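Local coordinates for polyhedrin (Simulium ubiquitum cypovirus, PDB 5A9A), which forms the crystalline occlusion bodies, or polyhedra, of an insect cypovirus, binds UTP, and probably serves to shelter virus particles between hosts, at residues 56-62 against 171-177; 62-66 against 79-83; 97-102 against 164-170; 119-123 against 140-146. One frame throughout, in Å; residues are numbered along the deposited sequence.

Contact 1. Residues 56-62 against 171-177; sequences EFINGYF and LKFKFPS
The ring of Phe173 lies flat on the backbone of Gly60: the Gly60 O stands 3.5 Å above the ring plane, over its centre, and Gly60 CA makes a CH-pi contact 4.1 Å from the centroid. With CG of Phe173 set between its own backbone N and carbonyl carbon (chi1 51°), the ring leans across the strand gap instead of standing off the sheet, an arrangement known as aromatic rescue of glycine. Phe173 CE2 meets the edge of the Phe62 ring, near its plane, 3.8 Å from Phe62 CE1, the two side chains crossing obliquely. Ile58 O lies at the edge of Phe175, 3.5 Å from its CD2. Ile58 CG2 reaches Phe173 CE1 at 4.1 Å, and Leu171 CD2 runs beside Phe62. The backbones are antiparallel, at 176°, and reciprocal N-H...O bonds join Ile58 with Phe175, Gly60 with Phe173 and Phe62 with Leu171, the shortest being Phe175 N to Ile58 O at 2.7 Å. The face carrying Asn59, Tyr61 and Lys172 meets a second subunit, where Asn59 ND2 bonds to Gln196 O of that subunit. The opposite face, with Ile58, Phe62 and Phe175, packs on strands 34-41 and 47-54 as one half of a beta sandwich, while strand 170-176 is bonded on its far side to strand 120-124.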
# COMPACT_ATOMS: atom_id res chain seq x y z
N GLU A 56 -5.28 -6.06 -12.93
CA GLU A 56 -4.20 -5.68 -13.84
C GLU A 56 -2.90 -6.42 -13.53
O GLU A 56 -2.31 -7.06 -14.40
CB GLU A 56 -3.96 -4.17 -13.81
CG GLU A 56 -5.22 -3.33 -13.77
CD GLU A 56 -6.21 -3.69 -14.86
OE1 GLU A 56 -5.78 -4.22 -15.91
OE2 GLU A 56 -7.41 -3.44 -14.67
N PHE A 57 -2.44 -6.33 -12.28
CA PHE A 57 -1.25 -7.06 -11.86
C PHE A 57 -1.18 -7.21 -10.35
O PHE A 57 -1.56 -6.30 -9.61
CB PHE A 57 0.03 -6.38 -12.37
CG PHE A 57 0.19 -4.96 -11.93
CD1 PHE A 57 0.83 -4.65 -10.74
CD2 PHE A 57 -0.28 -3.92 -12.72
CE1 PHE A 57 0.97 -3.33 -10.33
CE2 PHE A 57 -0.13 -2.60 -12.32
CZ PHE A 57 0.49 -2.31 -11.13
N ILE A 58 -0.71 -8.37 -9.89
CA ILE A 58 -0.47 -8.60 -8.48
C ILE A 58 1.02 -8.53 -8.19
O ILE A 58 1.76 -9.46 -8.49
CB ILE A 58 -0.97 -9.98 -8.01
CG1 ILE A 58 -2.49 -10.09 -8.20
CG2 ILE A 58 -0.61 -10.20 -6.55
CD1 ILE A 58 -3.01 -11.49 -7.98
N ASN A 59 1.45 -7.41 -7.62
CA ASN A 59 2.79 -7.33 -7.08
C ASN A 59 2.72 -6.97 -5.60
O ASN A 59 1.66 -6.61 -5.09
CB ASN A 59 3.66 -6.33 -7.85
CG ASN A 59 3.16 -4.91 -7.74
OD1 ASN A 59 2.28 -4.60 -6.94
ND2 ASN A 59 3.75 -4.02 -8.54
N GLY A 60 3.85 -7.09 -4.92
CA GLY A 60 3.89 -6.87 -3.49
C GLY A 60 5.13 -7.51 -2.91
O GLY A 60 6.01 -7.95 -3.65
N TYR A 61 5.19 -7.57 -1.59
CA TYR A 61 6.38 -8.08 -0.93
C TYR A 61 6.05 -8.55 0.47
O TYR A 61 5.00 -8.25 1.03
CB TYR A 61 7.43 -6.98 -0.83
CG TYR A 61 7.00 -5.86 0.09
CD1 TYR A 61 6.15 -4.86 -0.36
CD2 TYR A 61 7.42 -5.82 1.41
CE1 TYR A 61 5.74 -3.84 0.48
CE2 TYR A 61 7.02 -4.80 2.25
CZ TYR A 61 6.18 -3.81 1.78
OH TYR A 61 5.78 -2.80 2.62
N PHE A 62 6.98 -9.31 1.04
CA PHE A 62 7.00 -9.59 2.46
C PHE A 62 8.37 -9.16 2.96
O PHE A 62 9.37 -9.75 2.56
CB PHE A 62 6.81 -11.08 2.72
CG PHE A 62 5.41 -11.57 2.46
CD1 PHE A 62 4.94 -11.70 1.16
CD2 PHE A 62 4.58 -11.91 3.51
CE1 PHE A 62 3.65 -12.15 0.92
CE2 PHE A 62 3.30 -12.37 3.27
CZ PHE A 62 2.83 -12.48 1.98
N LEU A 171 10.73 -11.58 0.57
CA LEU A 171 10.09 -11.91 -0.70
C LEU A 171 9.56 -10.69 -1.44
O LEU A 171 8.96 -9.80 -0.85
CB LEU A 171 8.95 -12.91 -0.46
CG LEU A 171 8.31 -13.55 -1.69
CD1 LEU A 171 9.24 -14.57 -2.32
CD2 LEU A 171 6.98 -14.20 -1.32
N LYS A 172 9.77 -10.67 -2.76
CA LYS A 172 9.21 -9.65 -3.63
C LYS A 172 8.70 -10.34 -4.89
O LYS A 172 9.35 -11.24 -5.41
CB LYS A 172 10.26 -8.59 -3.99
CG LYS A 172 9.68 -7.31 -4.58
CD LYS A 172 10.74 -6.21 -4.71
CE LYS A 172 11.69 -6.47 -5.87
NZ LYS A 172 12.67 -5.36 -6.07
N PHE A 173 7.53 -9.93 -5.38
CA PHE A 173 6.92 -10.63 -6.52
C PHE A 173 6.10 -9.73 -7.44
O PHE A 173 5.64 -8.66 -7.04
CB PHE A 173 6.03 -11.77 -6.01
CG PHE A 173 5.04 -11.35 -4.96
CD1 PHE A 173 3.79 -10.87 -5.32
CD2 PHE A 173 5.36 -11.43 -3.62
CE1 PHE A 173 2.88 -10.48 -4.35
CE2 PHE A 173 4.46 -11.05 -2.65
CZ PHE A 173 3.21 -10.57 -3.02
N LYS A 174 5.91 -10.20 -8.67
CA LYS A 174 5.13 -9.49 -9.67
C LYS A 174 4.44 -10.50 -10.59
O LYS A 174 5.10 -11.32 -11.23
CB LYS A 174 6.03 -8.58 -10.51
CG LYS A 174 5.27 -7.68 -11.47
CD LYS A 174 5.87 -7.71 -12.87
CE LYS A 174 7.26 -7.09 -12.91
NZ LYS A 174 7.63 -6.70 -14.30
N PHE A 175 3.11 -10.44 -10.65
CA PHE A 175 2.34 -11.29 -11.55
C PHE A 175 1.41 -10.43 -12.41
O PHE A 175 0.31 -10.11 -11.99
CB PHE A 175 1.51 -12.31 -10.76
CG PHE A 175 2.34 -13.19 -9.86
CD1 PHE A 175 2.91 -14.35 -10.34
CD2 PHE A 175 2.53 -12.85 -8.53
CE1 PHE A 175 3.67 -15.16 -9.51
CE2 PHE A 175 3.29 -13.65 -7.70
CZ PHE A 175 3.86 -14.81 -8.19
N PRO A 176 1.87 -10.06 -13.61
CA PRO A 176 1.12 -9.12 -14.47
C PRO A 176 0.20 -9.81 -15.47
O PRO A 176 0.48 -10.92 -15.92
CB PRO A 176 2.24 -8.38 -15.20
CG PRO A 176 3.31 -9.43 -15.36
CD PRO A 176 3.19 -10.38 -14.18
N SER A 177 -0.91 -9.14 -15.80
CA SER A 177 -1.88 -9.68 -16.75
C SER A 177 -1.30 -9.73 -18.17
O SER A 177 -0.42 -8.94 -18.52
CB SER A 177 -3.14 -8.81 -16.78
OG SER A 177 -3.59 -8.49 -15.48

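Contact 2. Residues 62-66 against 79-83; sequences FNWRD and HKEFE. With UTP (uridine 5'-triphosphate), chain B.
Arg65 and Glu83 form the salt bridge of this contact: Arg65 NH1 donates to Glu83 OE1 at 2.9 Å, the oxygen lying in the guanidinium plane and met nearly along its C-O axis. The two flat groups are turned 67° from each other. Both have further charged partners, Asp71 for Arg65 NE and Arg87 for Glu83 OE2, and Glu83 OE1 also takes Asn204 ND2 of a second subunit. A water that donates to Glu83 OE2 and accepts from Arg65 N adds a second, indirect link.

The loop after strand 57-62 is folded by an Asx motif of its own, and Trp64 and Arg65 carry it to helix 76-87. Asn63 OD1 accepts Asp66 N at 2.7 Å, while Asp66 OD2 accepts Asn63 N at 3.0 Å, a reciprocal exchange that fixes the bend from which Trp64 and Arg65 project.

Apolar contact comes from Trp64, whose CG is anti to its N (chi1 -178°), sending the indole to the helix. Its CZ2 touches Phe82 CD1 at 3.4 Å, rim to rim with the planes 14° apart, and Glu83 CA lies off-centre above the six-membered ring. His79 CB packs over one face of the Arg65 guanidinium.

The ligand bond is made by His79, whose NE2 donates to O4 of UTP at 2.8 Å. Its other nitrogen, ND1, is hydrogen-bonded to Asp71 OD1, the same carboxylate that holds Arg65 NE.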
# COMPACT_ATOMS: atom_id res chain seq x y z
N PHE A 62 6.98 -9.31 1.04
CA PHE A 62 7.00 -9.59 2.46
C PHE A 62 8.37 -9.16 2.96
O PHE A 62 9.37 -9.75 2.56
CB PHE A 62 6.81 -11.08 2.72
CG PHE A 62 5.41 -11.57 2.46
CD1 PHE A 62 4.94 -11.70 1.16
CD2 PHE A 62 4.58 -11.91 3.51
CE1 PHE A 62 3.65 -12.15 0.92
CE2 PHE A 62 3.30 -12.37 3.27
CZ PHE A 62 2.83 -12.48 1.98
N ASN A 63 8.43 -8.14 3.81
CA ASN A 63 9.70 -7.79 4.42
C ASN A 63 10.03 -8.89 5.42
O ASN A 63 9.21 -9.78 5.64
CB ASN A 63 9.66 -6.41 5.08
CG ASN A 63 8.68 -6.32 6.24
OD1 ASN A 63 8.41 -7.30 6.93
ND2 ASN A 63 8.14 -5.13 6.45
N TRP A 64 11.21 -8.84 6.03
CA TRP A 64 11.63 -9.94 6.89
C TRP A 64 10.59 -10.23 7.97
O TRP A 64 10.21 -11.38 8.19
CB TRP A 64 12.98 -9.66 7.54
CG TRP A 64 13.43 -10.80 8.38
CD1 TRP A 64 14.18 -11.86 7.98
CD2 TRP A 64 13.14 -11.02 9.77
NE1 TRP A 64 14.38 -12.73 9.02
CE2 TRP A 64 13.75 -12.23 10.13
CE3 TRP A 64 12.42 -10.30 10.73
CZ2 TRP A 64 13.67 -12.75 11.43
CZ3 TRP A 64 12.34 -10.81 12.01
CH2 TRP A 64 12.96 -12.02 12.35
N ARG A 65 10.12 -9.18 8.64
CA ARG A 65 9.15 -9.33 9.72
C ARG A 65 7.86 -9.97 9.22
O ARG A 65 7.23 -10.74 9.93
CB ARG A 65 8.84 -7.96 10.33
CG ARG A 65 8.12 -8.02 11.67
CD ARG A 65 9.03 -8.55 12.77
NE ARG A 65 8.37 -8.50 14.08
CZ ARG A 65 8.81 -7.81 15.13
NH1 ARG A 65 9.95 -7.13 15.06
NH2 ARG A 65 8.13 -7.84 16.26
N ASP A 66 7.47 -9.64 7.99
CA ASP A 66 6.24 -10.16 7.40
C ASP A 66 6.28 -11.67 7.20
O ASP A 66 5.25 -12.29 6.96
CB ASP A 66 5.97 -9.48 6.05
CG ASP A 66 5.64 -8.00 6.19
OD1 ASP A 66 5.08 -7.62 7.24
OD2 ASP A 66 5.94 -7.23 5.26
N HIS A 79 11.03 -11.29 18.84
CA HIS A 79 11.05 -11.08 17.40
C HIS A 79 11.79 -9.80 17.02
O HIS A 79 12.49 -9.75 16.01
CB HIS A 79 9.63 -11.08 16.84
CG HIS A 79 8.96 -12.42 16.91
ND1 HIS A 79 7.60 -12.59 16.76
CD2 HIS A 79 9.48 -13.66 17.10
CE1 HIS A 79 7.31 -13.87 16.86
NE2 HIS A 79 8.42 -14.55 17.07
N LYS A 80 11.65 -8.77 17.85
CA LYS A 80 12.39 -7.53 17.65
C LYS A 80 13.90 -7.78 17.72
O LYS A 80 14.65 -7.32 16.86
CB LYS A 80 12.01 -6.48 18.69
CG LYS A 80 12.82 -5.20 18.58
CD LYS A 80 12.39 -4.16 19.60
CE LYS A 80 12.94 -4.47 20.98
NZ LYS A 80 12.43 -3.50 22.00
N GLU A 81 14.33 -8.51 18.74
CA GLU A 81 15.76 -8.74 18.96
C GLU A 81 16.33 -9.63 17.86
O GLU A 81 17.45 -9.41 17.40
CB GLU A 81 16.00 -9.38 20.32
CG GLU A 81 15.60 -8.50 21.49
CD GLU A 81 16.28 -7.15 21.47
OE1 GLU A 81 17.30 -7.00 20.75
OE2 GLU A 81 15.79 -6.23 22.16
N PHE A 82 15.57 -10.63 17.44
CA PHE A 82 16.02 -11.49 16.36
C PHE A 82 16.16 -10.66 15.09
O PHE A 82 17.13 -10.80 14.34
CB PHE A 82 15.07 -12.66 16.13
CG PHE A 82 15.68 -13.80 15.37
CD1 PHE A 82 15.70 -13.79 13.98
CD2 PHE A 82 16.25 -14.87 16.04
CE1 PHE A 82 16.27 -14.84 13.27
CE2 PHE A 82 16.82 -15.92 15.34
CZ PHE A 82 16.83 -15.90 13.95
N GLU A 83 15.19 -9.78 14.84
CA GLU A 83 15.24 -8.92 13.67
C GLU A 83 16.47 -8.01 13.72
O GLU A 83 17.12 -7.78 12.70
CB GLU A 83 13.97 -8.09 13.52
CG GLU A 83 13.94 -7.29 12.23
CD GLU A 83 12.63 -6.56 12.01
OE1 GLU A 83 11.85 -6.41 12.98
OE2 GLU A 83 12.40 -6.11 10.87
PA UTP B . 11.63 -20.01 26.86
O1A UTP B . 13.00 -20.59 26.59
O2A UTP B . 10.44 -20.91 27.06
O3A UTP B . 11.74 -19.02 28.12
O5' UTP B . 11.28 -19.00 25.66
PB UTP B . 13.07 -18.16 28.42
O1B UTP B . 12.66 -16.98 29.27
O2B UTP B . 14.14 -19.10 28.91
O3B UTP B . 13.51 -17.58 26.99
PG UTP B . 15.06 -17.41 26.58
O1G UTP B . 15.79 -17.65 27.88
O2G UTP B . 15.16 -16.01 26.06
O3G UTP B . 15.25 -18.48 25.54
C5' UTP B . 10.23 -19.30 24.73
C4' UTP B . 10.81 -20.05 23.54
O4' UTP B . 10.07 -19.79 22.34
C1' UTP B . 10.95 -19.95 21.23
C2' UTP B . 12.32 -19.53 21.72
O2' UTP B . 13.35 -20.38 21.22
C3' UTP B . 12.24 -19.64 23.23
O3' UTP B . 13.15 -20.62 23.72
N1 UTP B . 10.48 -19.19 20.07
C6 UTP B . 9.21 -18.77 20.01
C2 UTP B . 11.35 -18.93 18.99
O2 UTP B . 12.53 -19.32 19.04
N3 UTP B . 10.92 -18.24 17.93
C4 UTP B . 9.66 -17.81 17.86
O4 UTP B . 9.27 -17.18 16.85
C5 UTP B . 8.78 -18.07 18.90
O HOH W 1 11.27 -6.20 8.12

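Contact 3. Residues 97-102 against 164-170. With UTP (uridine 5'-triphosphate), chain B.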
# COMPACT_ATOMS: atom_id res chain seq x y z
N PRO A 97 20.03 -19.40 17.34
CA PRO A 97 20.31 -19.29 15.91
C PRO A 97 19.05 -19.15 15.05
O PRO A 97 19.10 -18.44 14.05
CB PRO A 97 21.03 -20.61 15.59
CG PRO A 97 21.66 -21.00 16.88
CD PRO A 97 20.67 -20.59 17.93
N GLU A 98 17.96 -19.81 15.43
CA GLU A 98 16.74 -19.76 14.62
C GLU A 98 15.48 -19.48 15.45
O GLU A 98 15.42 -19.79 16.64
CB GLU A 98 16.57 -21.07 13.85
CG GLU A 98 17.66 -21.34 12.84
CD GLU A 98 17.44 -22.62 12.06
OE1 GLU A 98 16.29 -23.11 12.02
OE2 GLU A 98 18.41 -23.13 11.46
N LEU A 99 14.48 -18.90 14.79
CA LEU A 99 13.18 -18.68 15.40
C LEU A 99 12.26 -19.84 15.07
O LEU A 99 12.25 -20.34 13.95
CB LEU A 99 12.54 -17.39 14.87
CG LEU A 99 13.08 -16.04 15.33
CD1 LEU A 99 12.25 -14.93 14.70
CD2 LEU A 99 13.07 -15.91 16.84
N PHE A 100 11.49 -20.28 16.06
CA PHE A 100 10.42 -21.24 15.83
C PHE A 100 9.47 -20.74 14.74
O PHE A 100 8.93 -21.54 13.97
CB PHE A 100 9.63 -21.48 17.12
CG PHE A 100 10.35 -22.33 18.13
CD1 PHE A 100 11.33 -23.23 17.75
CD2 PHE A 100 10.04 -22.22 19.48
CE1 PHE A 100 11.99 -24.00 18.70
CE2 PHE A 100 10.69 -22.99 20.43
CZ PHE A 100 11.66 -23.88 20.03
N GLU A 101 9.27 -19.43 14.67
CA GLU A 101 8.21 -18.86 13.82
C GLU A 101 8.65 -18.38 12.44
O GLU A 101 7.85 -17.77 11.72
CB GLU A 101 7.52 -17.71 14.54
CG GLU A 101 6.61 -18.14 15.68
CD GLU A 101 5.56 -17.10 16.01
OE1 GLU A 101 5.39 -16.15 15.22
OE2 GLU A 101 4.89 -17.24 17.05
N TYR A 102 9.90 -18.61 12.06
CA TYR A 102 10.32 -18.27 10.71
C TYR A 102 10.08 -19.48 9.81
O TYR A 102 10.43 -20.60 10.17
CB TYR A 102 11.78 -17.83 10.66
CG TYR A 102 12.19 -17.33 9.30
CD1 TYR A 102 12.54 -18.21 8.29
CD2 TYR A 102 12.22 -15.97 9.02
CE1 TYR A 102 12.91 -17.76 7.04
CE2 TYR A 102 12.59 -15.51 7.77
CZ TYR A 102 12.93 -16.41 6.79
OH TYR A 102 13.31 -15.98 5.54
N LEU A 164 13.26 -22.48 2.09
CA LEU A 164 13.99 -21.47 2.85
C LEU A 164 14.95 -22.19 3.79
O LEU A 164 14.55 -22.74 4.81
CB LEU A 164 13.02 -20.57 3.63
CG LEU A 164 11.99 -19.81 2.79
CD1 LEU A 164 11.02 -19.02 3.67
CD2 LEU A 164 12.67 -18.88 1.79
N ARG A 165 16.23 -22.18 3.43
CA ARG A 165 17.26 -22.90 4.18
C ARG A 165 17.93 -21.99 5.19
O ARG A 165 18.78 -22.42 5.97
CB ARG A 165 18.32 -23.46 3.23
CG ARG A 165 17.79 -24.44 2.19
CD ARG A 165 18.10 -23.94 0.79
NE ARG A 165 17.86 -24.96 -0.23
CZ ARG A 165 17.82 -24.70 -1.54
NH1 ARG A 165 18.01 -23.46 -1.98
NH2 ARG A 165 17.60 -25.68 -2.40
N CYS A 166 17.55 -20.72 5.16
CA CYS A 166 18.11 -19.72 6.06
C CYS A 166 16.93 -18.99 6.68
O CYS A 166 15.79 -19.27 6.35
CB CYS A 166 18.99 -18.75 5.27
SG CYS A 166 20.28 -19.58 4.29
N GLN A 167 17.21 -18.05 7.59
CA GLN A 167 16.14 -17.25 8.17
C GLN A 167 16.41 -15.75 8.04
O GLN A 167 16.00 -14.97 8.89
CB GLN A 167 15.91 -17.62 9.64
CG GLN A 167 15.53 -19.08 9.87
CD GLN A 167 14.92 -19.31 11.23
OE1 GLN A 167 15.19 -18.57 12.18
NE2 GLN A 167 14.07 -20.32 11.34
N ASN A 168 17.10 -15.37 6.97
CA ASN A 168 17.40 -13.96 6.72
C ASN A 168 16.69 -13.44 5.48
O ASN A 168 16.85 -12.28 5.11
CB ASN A 168 18.90 -13.76 6.53
CG ASN A 168 19.40 -14.33 5.22
OD1 ASN A 168 19.10 -15.47 4.86
ND2 ASN A 168 20.16 -13.52 4.48
N GLU A 169 15.90 -14.29 4.84
CA GLU A 169 15.33 -13.95 3.54
C GLU A 169 13.91 -13.40 3.61
O GLU A 169 13.16 -13.66 4.55
CB GLU A 169 15.37 -15.17 2.62
CG GLU A 169 16.79 -15.61 2.30
CD GLU A 169 16.84 -16.90 1.51
OE1 GLU A 169 16.22 -17.90 1.94
OE2 GLU A 169 17.50 -16.92 0.45
N SER A 170 13.56 -12.62 2.58
CA SER A 170 12.23 -12.05 2.44
C SER A 170 11.76 -12.29 1.01
O SER A 170 12.34 -13.12 0.31
CB SER A 170 12.27 -10.55 2.78
OG SER A 170 13.19 -9.86 1.96
PA UTP B . 11.63 -20.01 26.86
O1A UTP B . 13.00 -20.59 26.59
O2A UTP B . 10.44 -20.91 27.06
O3A UTP B . 11.74 -19.02 28.12
O5' UTP B . 11.28 -19.00 25.66
PB UTP B . 13.07 -18.16 28.42
O1B UTP B . 12.66 -16.98 29.27
O2B UTP B . 14.14 -19.10 28.91
O3B UTP B . 13.51 -17.58 26.99
PG UTP B . 15.06 -17.41 26.58
O1G UTP B . 15.79 -17.65 27.88
O2G UTP B . 15.16 -16.01 26.06
O3G UTP B . 15.25 -18.48 25.54
C5' UTP B . 10.23 -19.30 24.73
C4' UTP B . 10.81 -20.05 23.54
O4' UTP B . 10.07 -19.79 22.34
C1' UTP B . 10.95 -19.95 21.23
C2' UTP B . 12.32 -19.53 21.72
O2' UTP B . 13.35 -20.38 21.22
C3' UTP B . 12.24 -19.64 23.23
O3' UTP B . 13.15 -20.62 23.72
N1 UTP B . 10.48 -19.19 20.07
C6 UTP B . 9.21 -18.77 20.01
C2 UTP B . 11.35 -18.93 18.99
O2 UTP B . 12.53 -19.32 19.04
N3 UTP B . 10.92 -18.24 17.93
C4 UTP B . 9.66 -17.81 17.86
O4 UTP B . 9.27 -17.18 16.85
C5 UTP B . 8.78 -18.07 18.90
O HOH W 2 17.75 -21.93 8.85
O HOH W 3 13.20 -21.84 9.28
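Tyr102 lays one face of its ring on Gln167, whose CA sits 3.6 Å from the ring centroid in a CH-pi contact, somewhat toward the rim. The two side chains slide past each other in opposite directions, so that Gln167 NE2 comes 3.5 Å from Tyr102 CB. Extended beyond CG, the glutamine carries its amide to the backbone of Leu99 and grips both polar groups there: Leu99 N donates to Gln167 OE1 at 2.7 Å, and Gln167 NE2 donates to Leu99 O at 3.2 Å, each donor on a lone pair of its acceptor. Leu99 opens a type I beta turn to Tyr102, and the turn borders the UTP pocket. Phe100 N comes within 2.8 Å of N3 of UTP, Glu101 N gives O4 a weak hydrogen bond, and one face of the Phe100 ring meets UTP, with O2 above it and offset toward the rim. Gln167 is thus a second-shell residue that holds the start of this turn. At the far end of the tyrosine, Tyr102 OH donates to Glu169 O at 2.5 Å, the hydroxyl tilted 32° from the carbonyl plane. Leu164 CD1 touches Tyr102 CE1 at 4.1 Å. A water accepts from Gln167 NE2 and donates to Tyr102 O.

Contact 4. Residues 119-123 against 140-146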
# COMPACT_ATOMS: atom_id res chain seq x y z
N VAL A 119 6.53 -12.55 -15.33
CA VAL A 119 6.45 -12.88 -13.91
C VAL A 119 7.82 -12.82 -13.26
O VAL A 119 8.82 -13.26 -13.83
CB VAL A 119 5.85 -14.29 -13.71
CG1 VAL A 119 6.11 -14.79 -12.29
CG2 VAL A 119 4.36 -14.29 -14.02
N ARG A 120 7.87 -12.24 -12.06
CA ARG A 120 9.09 -12.21 -11.26
C ARG A 120 8.76 -12.61 -9.83
O ARG A 120 7.87 -12.03 -9.21
CB ARG A 120 9.71 -10.81 -11.26
CG ARG A 120 10.05 -10.24 -12.63
CD ARG A 120 11.19 -10.98 -13.30
NE ARG A 120 11.61 -10.31 -14.54
CZ ARG A 120 11.14 -10.61 -15.75
NH1 ARG A 120 10.25 -11.58 -15.90
NH2 ARG A 120 11.58 -9.94 -16.81
N VAL A 121 9.47 -13.61 -9.32
CA VAL A 121 9.39 -13.97 -7.91
C VAL A 121 10.81 -14.06 -7.38
O VAL A 121 11.61 -14.88 -7.84
CB VAL A 121 8.68 -15.32 -7.70
CG1 VAL A 121 8.71 -15.70 -6.22
CG2 VAL A 121 7.25 -15.25 -8.20
N GLU A 122 11.13 -13.22 -6.41
CA GLU A 122 12.51 -13.11 -5.95
C GLU A 122 12.62 -13.27 -4.44
O GLU A 122 11.93 -12.59 -3.67
CB GLU A 122 13.10 -11.77 -6.39
CG GLU A 122 14.61 -11.68 -6.22
CD GLU A 122 15.22 -10.58 -7.07
OE1 GLU A 122 14.98 -9.39 -6.77
OE2 GLU A 122 15.95 -10.91 -8.04
N VAL A 123 13.49 -14.18 -4.02
CA VAL A 123 13.82 -14.33 -2.61
C VAL A 123 14.92 -13.34 -2.28
O VAL A 123 16.06 -13.50 -2.70
CB VAL A 123 14.28 -15.76 -2.30
CG1 VAL A 123 14.55 -15.92 -0.81
CG2 VAL A 123 13.23 -16.76 -2.76
N TRP A 140 15.11 -6.32 -10.22
CA TRP A 140 15.21 -7.77 -10.16
C TRP A 140 16.64 -8.20 -10.47
O TRP A 140 17.36 -7.50 -11.19
CB TRP A 140 14.24 -8.40 -11.15
CG TRP A 140 12.84 -7.88 -11.01
CD1 TRP A 140 12.22 -6.96 -11.82
CD2 TRP A 140 11.89 -8.24 -10.00
NE1 TRP A 140 10.94 -6.73 -11.37
CE2 TRP A 140 10.71 -7.50 -10.25
CE3 TRP A 140 11.92 -9.11 -8.91
CZ2 TRP A 140 9.58 -7.60 -9.45
CZ3 TRP A 140 10.79 -9.21 -8.11
CH2 TRP A 140 9.63 -8.46 -8.39
N GLY A 141 17.04 -9.35 -9.94
CA GLY A 141 18.41 -9.81 -10.08
C GLY A 141 18.53 -11.12 -10.85
O GLY A 141 17.54 -11.67 -11.32
N PRO A 142 19.77 -11.63 -10.97
CA PRO A 142 20.08 -12.84 -11.73
C PRO A 142 19.59 -14.14 -11.07
O PRO A 142 19.61 -15.18 -11.71
CB PRO A 142 21.61 -12.83 -11.81
CG PRO A 142 22.05 -12.01 -10.65
CD PRO A 142 20.98 -10.99 -10.42
N ARG A 143 19.17 -14.06 -9.81
CA ARG A 143 18.68 -15.24 -9.09
C ARG A 143 17.16 -15.23 -9.00
O ARG A 143 16.56 -16.04 -8.28
CB ARG A 143 19.29 -15.29 -7.69
CG ARG A 143 20.80 -15.44 -7.69
CD ARG A 143 21.41 -15.07 -6.35
NE ARG A 143 21.70 -16.24 -5.52
CZ ARG A 143 20.96 -16.65 -4.50
NH1 ARG A 143 19.86 -15.99 -4.15
NH2 ARG A 143 21.32 -17.72 -3.81
N CYS A 144 16.53 -14.31 -9.72
CA CYS A 144 15.08 -14.19 -9.73
C CYS A 144 14.41 -15.41 -10.36
O CYS A 144 14.89 -15.93 -11.36
CB CYS A 144 14.70 -12.93 -10.52
SG CYS A 144 12.99 -12.43 -10.34
N TYR A 145 13.31 -15.86 -9.76
CA TYR A 145 12.48 -16.90 -10.36
C TYR A 145 11.66 -16.31 -11.50
O TYR A 145 11.17 -15.18 -11.39
CB TYR A 145 11.53 -17.52 -9.33
CG TYR A 145 12.19 -18.42 -8.30
CD1 TYR A 145 12.81 -17.88 -7.18
CD2 TYR A 145 12.16 -19.80 -8.44
CE1 TYR A 145 13.40 -18.71 -6.23
CE2 TYR A 145 12.74 -20.63 -7.49
CZ TYR A 145 13.36 -20.08 -6.39
OH TYR A 145 13.94 -20.89 -5.45
N LYS A 146 11.48 -17.07 -12.57
CA LYS A 146 10.68 -16.62 -13.71
C LYS A 146 9.47 -17.53 -13.90
O LYS A 146 9.37 -18.60 -13.30
CB LYS A 146 11.53 -16.60 -14.99
CG LYS A 146 12.87 -15.88 -14.84
CD LYS A 146 12.70 -14.37 -14.70
CE LYS A 146 13.99 -13.71 -14.25
NZ LYS A 146 15.13 -13.95 -15.19
O HOH W 4 18.52 -12.14 -7.78
O HOH W 5 15.11 -15.63 -5.74
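Arg120 passes its aliphatic stem over the face of Trp140, with CB 3.4 Å from the centroid of the six-membered ring and only 3° off its normal, an almost perpendicular CH-pi contact. This is the margin of an antiparallel sheet, where strand 120-124 pairs with the short, weakly bonded strand 145-146 that is outermost within the chain. Val121 and Tyr145 form a hydrogen-bonded pair, with Val121 N to Tyr145 O at 3.1 Å and Tyr145 N to Val121 O at 2.7 Å.

Beyond CB the Arg120 chain bends at chi2 (-69°), turning the guanidinium away from the indole: the two planes stand 72° apart, and the cation-pi attraction is at most weak. NH1 instead donates to Val119 O at 3.0 Å, and Lys146 CD lies over one guanidinium face. Trp140 also reaches outward, its NE1 bonded to Asn197 OD1 of a second subunit and its ring in a cation-pi contact with Lys172.

On the side of Val121, Tyr145 lies alongside Val123, with CE1 4.0 Å from Val123 CG2, and both meet Ile162 of strand 157-163 in the other sheet. Glu122 runs past the indole edge to the type I turn of Gly141 to Cys144. Its OE1 is bonded to Asn130 ND2. Its OE2 receives a water that also takes the Arg143 N-H, and on its syn lone pair it accepts Gly141 N at 2.7 Å.

Overall arrangement
Contacts 1 and 4 belong to one four-stranded antiparallel sheet, in the order 57-62, 170-176, 120-124, 145-146. Their centres are 11 Å apart and the middle two strands bond directly. Contacts 2 and 3 lie beyond one end of this sheet, about 20 Å from contacts 1 and 4; their own centres are 10 Å apart, and both border UTP. Phe62 is common to contacts 1 and 2, and Trp64 NE1 of contact 2 bonds to Gln167 O of contact 3. Along the chain, contact 1 spans the other three, contact 2 precedes contact 3, and contact 3 encloses contact 4. The loops at this end of the sheet thus back the helix 76-87 and the 97-102 turn that hold the nucleotide, while contacts 1, 2 and 4 also touch a second subunit.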